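Side-chain contacts in regulatory protein of LacI family (Chloroflexus aggregans, PDB 3BBL), which probably regulates transcription as a LacI-family DNA-binding repressor or activator, its periplasmic-binding-protein-like core presumably sensing a small effector molecule: residues 156-160 against 161-165; 142-145 against 146-150; 78-81 against 82-86. All coordinates share one frame; numbering follows the deposited sequence.

Interaction 1 of 3, residues 156-160 against 161-165; sequences LPIET and GYILR
Glu159 lays its carboxylate flat over one face of the Tyr162 ring, and this stack is the tight part of the turn. The two planes are 25° apart, and Glu159 OE1 sits 3.5 Å above the ring plane, over its centre, while Glu159 OE2 leans toward the hydroxyl end, 3.4 Å from Tyr162 CE1. Both side chains run the same way, each with CG opposite its own carbonyl carbon (chi1 -64° for Glu159, -80° for Tyr162), and the extended glutamate chain carries the carboxylate out over the ring. Their polar ends share an outside partner: Glu159 OE1 forms a salt bridge with Arg187 NH2, and Tyr162 OH is hydrogen-bonded to Arg187 O. In the backbone, Tyr162 N donates to Glu159 O at 2.9 Å, an i to i+3 bond of the short 3-10 turn that leads into strand 163-165. This is the return half of a beta-alpha-beta crossover: the chain comes off helix 138-153 and enters the outermost strand of its lobe, beside strand 128-132. A second turn bond, Ile163 N to Thr160 O at 3.3 Å, brings the chain to that strand. With the ring cut back to an alanine, the carboxylate would probably lose the face it lies on, and Arg187 O its hydroxyl partner. On the looser side, Ile158 CG2 meets Ile163 CD1 at 4.0 Å, the two branches set obliquely to each other, with Ile158 also resting on Leu148 and Met151 of the helix. Thr160 and Gly161 lie on the exposed outer side of the turn.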
ATOM      1  N   LEU A 156      32.482  12.282  13.326  1.00 24.12           N
ATOM      2  CA  LEU A 156      32.534  12.715  11.941  1.00 24.24           C
ATOM      3  C   LEU A 156      31.856  14.073  11.863  1.00 24.47           C
ATOM      4  O   LEU A 156      30.981  14.386  12.670  1.00 25.77           O
ATOM      5  CB  LEU A 156      31.806  11.721  11.032  1.00 22.21           C
ATOM      6  CG  LEU A 156      32.481  10.364  10.823  1.00 22.11           C
ATOM      7  CD1 LEU A 156      31.556   9.447  10.029  1.00 19.22           C
ATOM      8  CD2 LEU A 156      33.815  10.567  10.099  1.00 20.36           C
ATOM      9  N   PRO A 157      32.252  14.901  10.892  1.00 24.53           N
ATOM     10  CA  PRO A 157      31.656  16.231  10.732  1.00 23.48           C
ATOM     11  C   PRO A 157      30.153  16.144  10.538  1.00 23.12           C
ATOM     12  O   PRO A 157      29.663  15.272   9.834  1.00 23.31           O
ATOM     13  CB  PRO A 157      32.329  16.762   9.476  1.00 23.56           C
ATOM     14  CG  PRO A 157      33.642  16.065   9.459  1.00 23.66           C
ATOM     15  CD  PRO A 157      33.274  14.663   9.860  1.00 25.60           C
ATOM     16  N   ILE A 158      29.422  17.042  11.181  1.00 23.02           N
ATOM     17  CA  ILE A 158      27.982  17.109  11.027  1.00 22.15           C
ATOM     18  C   ILE A 158      27.783  18.439  10.318  1.00 21.37           C
ATOM     19  O   ILE A 158      27.655  19.486  10.946  1.00 21.92           O
ATOM     20  CB  ILE A 158      27.287  17.081  12.387  1.00 22.05           C
ATOM     21  CG1 ILE A 158      27.529  15.713  13.032  1.00 22.74           C
ATOM     22  CG2 ILE A 158      25.811  17.368  12.231  1.00 20.09           C
ATOM     23  CD1 ILE A 158      26.958  15.553  14.418  1.00 23.02           C
ATOM     24  N   GLU A 159      27.812  18.372   8.990  1.00 22.78           N
ATOM     25  CA  GLU A 159      27.677  19.534   8.104  1.00 23.25           C
ATOM     26  C   GLU A 159      26.253  19.987   7.880  1.00 21.95           C
ATOM     27  O   GLU A 159      25.398  19.190   7.504  1.00 22.68           O
ATOM     28  CB  GLU A 159      28.250  19.214   6.729  1.00 23.72           C
ATOM     29  CG  GLU A 159      29.720  18.932   6.686  1.00 29.50           C
ATOM     30  CD  GLU A 159      30.197  18.625   5.275  1.00 30.24           C
ATOM     31  OE1 GLU A 159      29.713  19.276   4.327  1.00 29.84           O
ATOM     32  OE2 GLU A 159      31.061  17.741   5.123  1.00 33.91           O
ATOM     33  N   THR A 160      26.013  21.279   8.060  1.00 21.26           N
ATOM     34  CA  THR A 160      24.682  21.831   7.847  1.00 21.77           C
ATOM     35  C   THR A 160      24.328  21.671   6.372  1.00 21.34           C
ATOM     36  O   THR A 160      23.168  21.556   6.013  1.00 21.55           O
ATOM     37  CB  THR A 160      24.623  23.331   8.236  1.00 22.42           C
ATOM     38  OG1 THR A 160      25.472  24.096   7.370  1.00 24.54           O
ATOM     39  CG2 THR A 160      25.081  23.523   9.667  1.00 22.81           C
ATOM     40  N   GLY A 161      25.346  21.656   5.522  1.00 21.95           N
ATOM     41  CA  GLY A 161      25.127  21.499   4.099  1.00 20.82           C
ATOM     42  C   GLY A 161      24.693  20.091   3.746  1.00 22.61           C
ATOM     43  O   GLY A 161      24.178  19.857   2.658  1.00 22.09           O
ATOM     44  N   TYR A 162      24.897  19.157   4.674  1.00 22.61           N
ATOM     45  CA  TYR A 162      24.523  17.752   4.480  1.00 22.26           C
ATOM     46  C   TYR A 162      23.191  17.378   5.126  1.00 22.97           C
ATOM     47  O   TYR A 162      22.790  16.215   5.092  1.00 21.37           O
ATOM     48  CB  TYR A 162      25.582  16.825   5.059  1.00 21.35           C
ATOM     49  CG  TYR A 162      26.788  16.603   4.200  1.00 21.61           C
ATOM     50  CD1 TYR A 162      27.775  15.705   4.606  1.00 19.75           C
ATOM     51  CD2 TYR A 162      26.947  17.267   2.977  1.00 19.22           C
ATOM     52  CE1 TYR A 162      28.897  15.464   3.821  1.00 21.48           C
ATOM     53  CE2 TYR A 162      28.070  17.029   2.174  1.00 20.44           C
ATOM     54  CZ  TYR A 162      29.038  16.124   2.607  1.00 22.23           C
ATOM     55  OH  TYR A 162      30.124  15.834   1.836  1.00 23.47           O
ATOM     56  N   ILE A 163      22.523  18.346   5.740  1.00 22.93           N
ATOM     57  CA  ILE A 163      21.246  18.079   6.379  1.00 23.33           C
ATOM     58  C   ILE A 163      20.209  18.912   5.664  1.00 23.31           C
ATOM     59  O   ILE A 163      20.081  20.100   5.914  1.00 24.88           O
ATOM     60  CB  ILE A 163      21.282  18.454   7.876  1.00 23.27           C
ATOM     61  CG1 ILE A 163      22.358  17.634   8.579  1.00 22.00           C
ATOM     62  CG2 ILE A 163      19.928  18.187   8.523  1.00 22.42           C
ATOM     63  CD1 ILE A 163      22.507  17.951  10.047  1.00 23.35           C
ATOM     64  N   LEU A 164      19.472  18.283   4.761  1.00 23.08           N
ATOM     65  CA  LEU A 164      18.461  18.995   3.993  1.00 24.05           C
ATOM     66  C   LEU A 164      17.063  18.598   4.468  1.00 24.74           C
ATOM     67  O   LEU A 164      16.717  17.422   4.499  1.00 24.99           O
ATOM     68  CB  LEU A 164      18.642  18.685   2.501  1.00 22.96           C
ATOM     69  CG  LEU A 164      20.092  18.791   1.994  1.00 24.25           C
ATOM     70  CD1 LEU A 164      20.136  18.499   0.513  1.00 24.51           C
ATOM     71  CD2 LEU A 164      20.654  20.182   2.264  1.00 23.68           C
ATOM     72  N   ARG A 165      16.270  19.592   4.851  1.00 25.84           N
ATOM     73  CA  ARG A 165      14.919  19.360   5.351  1.00 24.81           C
ATOM     74  C   ARG A 165      13.855  19.715   4.326  1.00 25.58           C
ATOM     75  O   ARG A 165      13.945  20.736   3.653  1.00 24.73           O
ATOM     76  CB  ARG A 165      14.694  20.187   6.611  1.00 25.84           C
ATOM     77  CG  ARG A 165      15.598  19.838   7.770  1.00 26.60           C
ATOM     78  CD  ARG A 165      15.424  20.885   8.850  1.00 30.55           C
ATOM     79  NE  ARG A 165      16.160  20.600  10.075  1.00 30.24           N
ATOM     80  CZ  ARG A 165      15.753  19.755  11.013  1.00 31.91           C
ATOM     81  NH1 ARG A 165      14.609  19.095  10.870  1.00 29.28           N
ATOM     82  NH2 ARG A 165      16.486  19.592  12.105  1.00 32.08           N
TER

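Interaction 2 of 3, residues 142-145 against 146-150; sequences DRLQ and GYLEA
Gln145 NE2 donates to Glu149 OE2 at 3.2 Å, one helical turn further on, with an N-H...O angle of 156°. The acceptor lies close to the amide plane and is approached on its anti lone pair, on the side away from OE1, even though amide and carboxylate planes are 42° apart. The glutamine reaches forward along the helix, toward its C-terminal end, because its chain bends at chi2 (53°), after CG has left anti to the backbone N; this also brings Gln145 CG within 3.4 Å of Glu149 OE2. The other carboxylate oxygen, Glu149 OE1, is taken by a salt bridge to Arg114 NH1 of helix 109-123, so the two oxygens are divided between a neighbour in the same helix and a charge on the neighbouring helix. That arginine probably keeps the carboxylate ionised. Below the side-chain bridge, Glu149 N to Gln145 O (2.9 Å) and Leu148 N to Leu144 O (3.1 Å) are regular i to i+4 bonds. They belong to helix 138-153, the connecting helix of a beta-alpha-beta crossover between the parallel strands 128-132 and 163-165. Toward the sheet the contact becomes apolar. Leu144 CD1 approaches Tyr147 CD2 at 4.0 Å, neither squarely over the face nor at the edge of the ring, and both residues also rest on Ile130. The phenol leads away from the helix and places its hydroxyl in a hydrogen bond with Ile128 O. More loosely, Leu148 CD1 comes within 4.4 Å of Leu144 CG on the apolar side of the helix.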
ATOM      1  N   ASP A 142      12.949  12.476  15.655  1.00 30.65           N
ATOM      2  CA  ASP A 142      13.426  11.233  16.251  1.00 31.05           C
ATOM      3  C   ASP A 142      14.415  10.565  15.316  1.00 28.53           C
ATOM      4  O   ASP A 142      15.513  10.186  15.716  1.00 27.22           O
ATOM      5  CB  ASP A 142      12.271  10.265  16.525  1.00 37.79           C
ATOM      6  CG  ASP A 142      11.546  10.573  17.812  1.00 43.64           C
ATOM      7  OD1 ASP A 142      10.590  11.373  17.789  1.00 48.55           O
ATOM      8  OD2 ASP A 142      11.942  10.016  18.855  1.00 46.78           O
ATOM      9  N   ARG A 143      14.014  10.432  14.060  1.00 25.99           N
ATOM     10  CA  ARG A 143      14.859   9.802  13.063  1.00 25.35           C
ATOM     11  C   ARG A 143      16.137  10.593  12.793  1.00 23.43           C
ATOM     12  O   ARG A 143      17.202  10.013  12.627  1.00 22.44           O
ATOM     13  CB  ARG A 143      14.062   9.594  11.779  1.00 24.48           C
ATOM     14  CG  ARG A 143      12.906   8.614  11.972  1.00 24.03           C
ATOM     15  CD  ARG A 143      12.081   8.446  10.711  1.00 21.49           C
ATOM     16  NE  ARG A 143      10.966   7.545  10.929  1.00 22.43           N
ATOM     17  CZ  ARG A 143      10.037   7.271  10.021  1.00 23.76           C
ATOM     18  NH1 ARG A 143      10.079   7.825   8.817  1.00 22.45           N
ATOM     19  NH2 ARG A 143       9.061   6.437  10.323  1.00 22.85           N
ATOM     20  N   LEU A 144      16.035  11.914  12.762  1.00 22.62           N
ATOM     21  CA  LEU A 144      17.204  12.741  12.536  1.00 23.91           C
ATOM     22  C   LEU A 144      18.177  12.607  13.703  1.00 25.42           C
ATOM     23  O   LEU A 144      19.397  12.607  13.511  1.00 25.31           O
ATOM     24  CB  LEU A 144      16.801  14.204  12.368  1.00 23.43           C
ATOM     25  CG  LEU A 144      17.961  15.192  12.226  1.00 23.97           C
ATOM     26  CD1 LEU A 144      18.890  14.765  11.105  1.00 20.52           C
ATOM     27  CD2 LEU A 144      17.407  16.580  11.965  1.00 22.98           C
ATOM     28  N   GLN A 145      17.628  12.474  14.909  1.00 24.85           N
ATOM     29  CA  GLN A 145      18.431  12.349  16.121  1.00 25.83           C
ATOM     30  C   GLN A 145      19.394  11.166  16.053  1.00 24.02           C
ATOM     31  O   GLN A 145      20.554  11.279  16.459  1.00 23.51           O
ATOM     32  CB  GLN A 145      17.506  12.217  17.342  1.00 29.97           C
ATOM     33  CG  GLN A 145      18.198  12.243  18.703  1.00 35.29           C
ATOM     34  CD  GLN A 145      19.098  13.456  18.887  1.00 39.65           C
ATOM     35  OE1 GLN A 145      18.704  14.596  18.606  1.00 41.66           O
ATOM     36  NE2 GLN A 145      20.312  13.215  19.370  1.00 38.99           N
ATOM     37  N   GLY A 146      18.914  10.039  15.537  1.00 20.91           N
ATOM     38  CA  GLY A 146      19.753   8.857  15.423  1.00 20.57           C
ATOM     39  C   GLY A 146      20.976   9.107  14.556  1.00 20.17           C
ATOM     40  O   GLY A 146      22.068   8.607  14.831  1.00 21.03           O
ATOM     41  N   TYR A 147      20.781   9.888  13.500  1.00 19.46           N
ATOM     42  CA  TYR A 147      21.849  10.257  12.583  1.00 19.46           C
ATOM     43  C   TYR A 147      22.900  11.091  13.339  1.00 20.39           C
ATOM     44  O   TYR A 147      24.095  10.788  13.308  1.00 19.60           O
ATOM     45  CB  TYR A 147      21.252  11.069  11.424  1.00 18.11           C
ATOM     46  CG  TYR A 147      22.261  11.799  10.563  1.00 18.41           C
ATOM     47  CD1 TYR A 147      22.915  11.153   9.522  1.00 18.72           C
ATOM     48  CD2 TYR A 147      22.547  13.142  10.783  1.00 16.93           C
ATOM     49  CE1 TYR A 147      23.826  11.836   8.714  1.00 18.12           C
ATOM     50  CE2 TYR A 147      23.453  13.829   9.994  1.00 17.98           C
ATOM     51  CZ  TYR A 147      24.090  13.174   8.959  1.00 19.39           C
ATOM     52  OH  TYR A 147      24.973  13.860   8.160  1.00 18.10           O
ATOM     53  N   LEU A 148      22.443  12.144  14.012  1.00 20.95           N
ATOM     54  CA  LEU A 148      23.329  13.013  14.769  1.00 22.67           C
ATOM     55  C   LEU A 148      24.139  12.219  15.784  1.00 24.11           C
ATOM     56  O   LEU A 148      25.347  12.420  15.918  1.00 24.13           O
ATOM     57  CB  LEU A 148      22.526  14.103  15.482  1.00 20.83           C
ATOM     58  CG  LEU A 148      21.694  14.994  14.553  1.00 23.32           C
ATOM     59  CD1 LEU A 148      20.876  15.973  15.375  1.00 21.18           C
ATOM     60  CD2 LEU A 148      22.609  15.725  13.579  1.00 20.39           C
ATOM     61  N   GLU A 149      23.476  11.311  16.492  1.00 26.02           N
ATOM     62  CA  GLU A 149      24.151  10.491  17.493  1.00 27.10           C
ATOM     63  C   GLU A 149      25.237   9.606  16.902  1.00 25.74           C
ATOM     64  O   GLU A 149      26.337   9.524  17.438  1.00 26.43           O
ATOM     65  CB  GLU A 149      23.139   9.617  18.240  1.00 29.90           C
ATOM     66  CG  GLU A 149      22.530  10.277  19.451  1.00 35.37           C
ATOM     67  CD  GLU A 149      21.335   9.508  20.002  1.00 39.95           C
ATOM     68  OE1 GLU A 149      21.410   8.257  20.090  1.00 41.25           O
ATOM     69  OE2 GLU A 149      20.324  10.163  20.351  1.00 40.80           O
ATOM     70  N   ALA A 150      24.925   8.932  15.802  1.00 24.22           N
ATOM     71  CA  ALA A 150      25.907   8.062  15.180  1.00 22.28           C
ATOM     72  C   ALA A 150      27.094   8.862  14.647  1.00 20.40           C
ATOM     73  O   ALA A 150      28.243   8.464  14.828  1.00 19.14           O
ATOM     74  CB  ALA A 150      25.263   7.257  14.055  1.00 24.84           C
TER

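Interaction 3 of 3, residues 78-81 against 82-86; sequences PRVQ and FLLKQ
Val80 and Leu84 lie side by side and point the same way, one turn apart on helix 78-85, with Val80 CG1 touching Leu84 CD1 at 3.8 Å. The valine sets CG1 anti to its backbone N (chi1 175°), which carries that methyl to the flank facing the leucine, while Leu84 holds CG opposite its own carbonyl carbon and swings back over the preceding turn. Leu83, a neighbouring position that also faces the sheet, brings its CG to 3.3 Å from Arg79 O. All three aliphatic side chains rest on Phe90 of strand 90-93, and Leu83 also packs against Phe68 and Leu70 of strand 67-70. This is the sheet-facing side of the helix in the beta-alpha-beta crossover from strand 67-70 to strand 90-93. Phe82 turns away from that side toward helix 54-61, where it meets Tyr56 and Arg57; one face of its ring takes Gln86 CG, 3.5 Å above the plane and offset toward the rim. On another flank Gln81 and Lys85 run alongside each other, the extended lysine chain passing with Lys85 CG 3.2 Å from Gln81 O. Four backbone bonds hold these directions in register, among them Phe82 N to Pro78 O at 2.9 Å and Leu83 N to Arg79 O at 3.1 Å. The chemistry thus separates by direction: aliphatic groups seal the helix onto the sheet, an aromatic ring joins it to the neighbouring helix, and the long lysine stays on the exposed side.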
ATOM      1  N   PRO A  78      -4.043  17.618  19.606  1.00 42.23           N
ATOM      2  CA  PRO A  78      -5.344  17.963  20.187  1.00 42.23           C
ATOM      3  C   PRO A  78      -6.208  16.742  20.551  1.00 41.96           C
ATOM      4  O   PRO A  78      -6.931  16.757  21.548  1.00 42.25           O
ATOM      5  CB  PRO A  78      -5.978  18.854  19.113  1.00 41.73           C
ATOM      6  CG  PRO A  78      -5.342  18.378  17.841  1.00 42.46           C
ATOM      7  CD  PRO A  78      -3.905  18.176  18.249  1.00 42.10           C
ATOM      8  N   ARG A  79      -6.125  15.686  19.750  1.00 40.49           N
ATOM      9  CA  ARG A  79      -6.896  14.477  20.021  1.00 39.44           C
ATOM     10  C   ARG A  79      -6.454  13.838  21.338  1.00 39.27           C
ATOM     11  O   ARG A  79      -7.278  13.353  22.110  1.00 38.52           O
ATOM     12  CB  ARG A  79      -6.724  13.467  18.882  1.00 38.28           C
ATOM     13  CG  ARG A  79      -7.247  13.927  17.525  1.00 36.65           C
ATOM     14  CD  ARG A  79      -6.781  12.982  16.432  1.00 35.20           C
ATOM     15  NE  ARG A  79      -5.320  12.895  16.401  1.00 35.92           N
ATOM     16  CZ  ARG A  79      -4.633  12.005  15.689  1.00 35.25           C
ATOM     17  NH1 ARG A  79      -5.273  11.116  14.940  1.00 34.88           N
ATOM     18  NH2 ARG A  79      -3.308  11.999  15.734  1.00 31.92           N
ATOM     19  N   VAL A  80      -5.149  13.842  21.589  1.00 39.94           N
ATOM     20  CA  VAL A  80      -4.601  13.264  22.813  1.00 41.05           C
ATOM     21  C   VAL A  80      -4.997  14.107  24.021  1.00 43.59           C
ATOM     22  O   VAL A  80      -5.319  13.581  25.089  1.00 43.91           O
ATOM     23  CB  VAL A  80      -3.060  13.182  22.741  1.00 39.58           C
ATOM     24  CG1 VAL A  80      -2.492  12.689  24.072  1.00 38.06           C
ATOM     25  CG2 VAL A  80      -2.647  12.254  21.604  1.00 38.51           C
ATOM     26  N   GLN A  81      -4.966  15.420  23.835  1.00 45.44           N
ATOM     27  CA  GLN A  81      -5.315  16.372  24.879  1.00 47.65           C
ATOM     28  C   GLN A  81      -6.771  16.138  25.281  1.00 46.98           C
ATOM     29  O   GLN A  81      -7.096  15.989  26.461  1.00 45.90           O
ATOM     30  CB  GLN A  81      -5.147  17.790  24.330  1.00 50.64           C
ATOM     31  CG  GLN A  81      -4.758  18.844  25.340  1.00 55.55           C
ATOM     32  CD  GLN A  81      -4.638  20.215  24.695  1.00 59.86           C
ATOM     33  OE1 GLN A  81      -3.931  20.387  23.694  1.00 61.05           O
ATOM     34  NE2 GLN A  81      -5.332  21.199  25.261  1.00 61.70           N
ATOM     35  N   PHE A  82      -7.637  16.095  24.277  1.00 46.28           N
ATOM     36  CA  PHE A  82      -9.061  15.885  24.488  1.00 46.47           C
ATOM     37  C   PHE A  82      -9.378  14.595  25.237  1.00 46.21           C
ATOM     38  O   PHE A  82      -9.972  14.629  26.312  1.00 47.70           O
ATOM     39  CB  PHE A  82      -9.782  15.891  23.143  1.00 47.59           C
ATOM     40  CG  PHE A  82     -11.243  15.574  23.239  1.00 49.72           C
ATOM     41  CD1 PHE A  82     -12.112  16.428  23.911  1.00 50.19           C
ATOM     42  CD2 PHE A  82     -11.752  14.418  22.658  1.00 49.24           C
ATOM     43  CE1 PHE A  82     -13.470  16.136  24.003  1.00 50.08           C
ATOM     44  CE2 PHE A  82     -13.106  14.114  22.746  1.00 51.09           C
ATOM     45  CZ  PHE A  82     -13.968  14.975  23.421  1.00 51.10           C
ATOM     46  N   LEU A  83      -8.984  13.459  24.672  1.00 45.54           N
ATOM     47  CA  LEU A  83      -9.252  12.169  25.298  1.00 44.11           C
ATOM     48  C   LEU A  83      -8.684  12.084  26.706  1.00 44.04           C
ATOM     49  O   LEU A  83      -9.224  11.378  27.559  1.00 44.65           O
ATOM     50  CB  LEU A  83      -8.695  11.032  24.433  1.00 41.89           C
ATOM     51  CG  LEU A  83      -9.300  10.973  23.025  1.00 40.88           C
ATOM     52  CD1 LEU A  83      -8.645   9.867  22.219  1.00 40.28           C
ATOM     53  CD2 LEU A  83     -10.804  10.752  23.129  1.00 39.72           C
ATOM     54  N   LEU A  84      -7.592  12.798  26.955  1.00 44.18           N
ATOM     55  CA  LEU A  84      -6.985  12.791  28.282  1.00 45.68           C
ATOM     56  C   LEU A  84      -7.908  13.506  29.259  1.00 46.27           C
ATOM     57  O   LEU A  84      -8.113  13.051  30.385  1.00 45.38           O
ATOM     58  CB  LEU A  84      -5.617  13.485  28.261  1.00 45.05           C
ATOM     59  CG  LEU A  84      -4.436  12.637  27.792  1.00 44.17           C
ATOM     60  CD1 LEU A  84      -3.207  13.507  27.682  1.00 44.80           C
ATOM     61  CD2 LEU A  84      -4.206  11.495  28.766  1.00 42.37           C
ATOM     62  N   LYS A  85      -8.463  14.630  28.817  1.00 47.81           N
ATOM     63  CA  LYS A  85      -9.375  15.408  29.641  1.00 50.02           C
ATOM     64  C   LYS A  85     -10.630  14.594  29.944  1.00 49.74           C
ATOM     65  O   LYS A  85     -11.098  14.562  31.085  1.00 51.12           O
ATOM     66  CB  LYS A  85      -9.757  16.706  28.924  1.00 51.29           C
ATOM     67  CG  LYS A  85      -8.587  17.649  28.695  1.00 54.99           C
ATOM     68  CD  LYS A  85      -8.957  18.784  27.742  1.00 58.56           C
ATOM     69  CE  LYS A  85      -7.752  19.685  27.442  1.00 59.77           C
ATOM     70  NZ  LYS A  85      -8.032  20.692  26.374  1.00 59.90           N
ATOM     71  N   GLN A  86     -11.159  13.925  28.924  1.00 48.33           N
ATOM     72  CA  GLN A  86     -12.362  13.114  29.066  1.00 46.69           C
ATOM     73  C   GLN A  86     -12.124  11.805  29.812  1.00 45.84           C
ATOM     74  O   GLN A  86     -13.058  11.033  30.028  1.00 45.54           O
ATOM     75  CB  GLN A  86     -12.935  12.790  27.689  1.00 47.22           C
ATOM     76  CG  GLN A  86     -13.107  13.991  26.784  1.00 50.38           C
ATOM     77  CD  GLN A  86     -14.142  14.975  27.297  1.00 52.65           C
ATOM     78  OE1 GLN A  86     -15.307  14.622  27.481  1.00 52.77           O
ATOM     79  NE2 GLN A  86     -13.720  16.219  27.529  1.00 51.58           N
TER

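Overall arrangement
From the N terminus, interaction 3 comes first, on helix 78-85 of one lobe, within the crossover from strand 67-70 to strand 90-93. The chain then passes into the other lobe, where interaction 2 lies on helix 138-153 and interaction 1 forms the turn into strand 163-165. All three are local and in series, so none nests in or crosses another, and only interaction 1 turns the chain from a loop into a strand. Interactions 1 and 2 belong to the same crossover and touch: Arg165 packs on Leu144, and Ile163 on Tyr147 and Leu148. Interaction 3 stands apart, its centre about 30 Å from that of interaction 2.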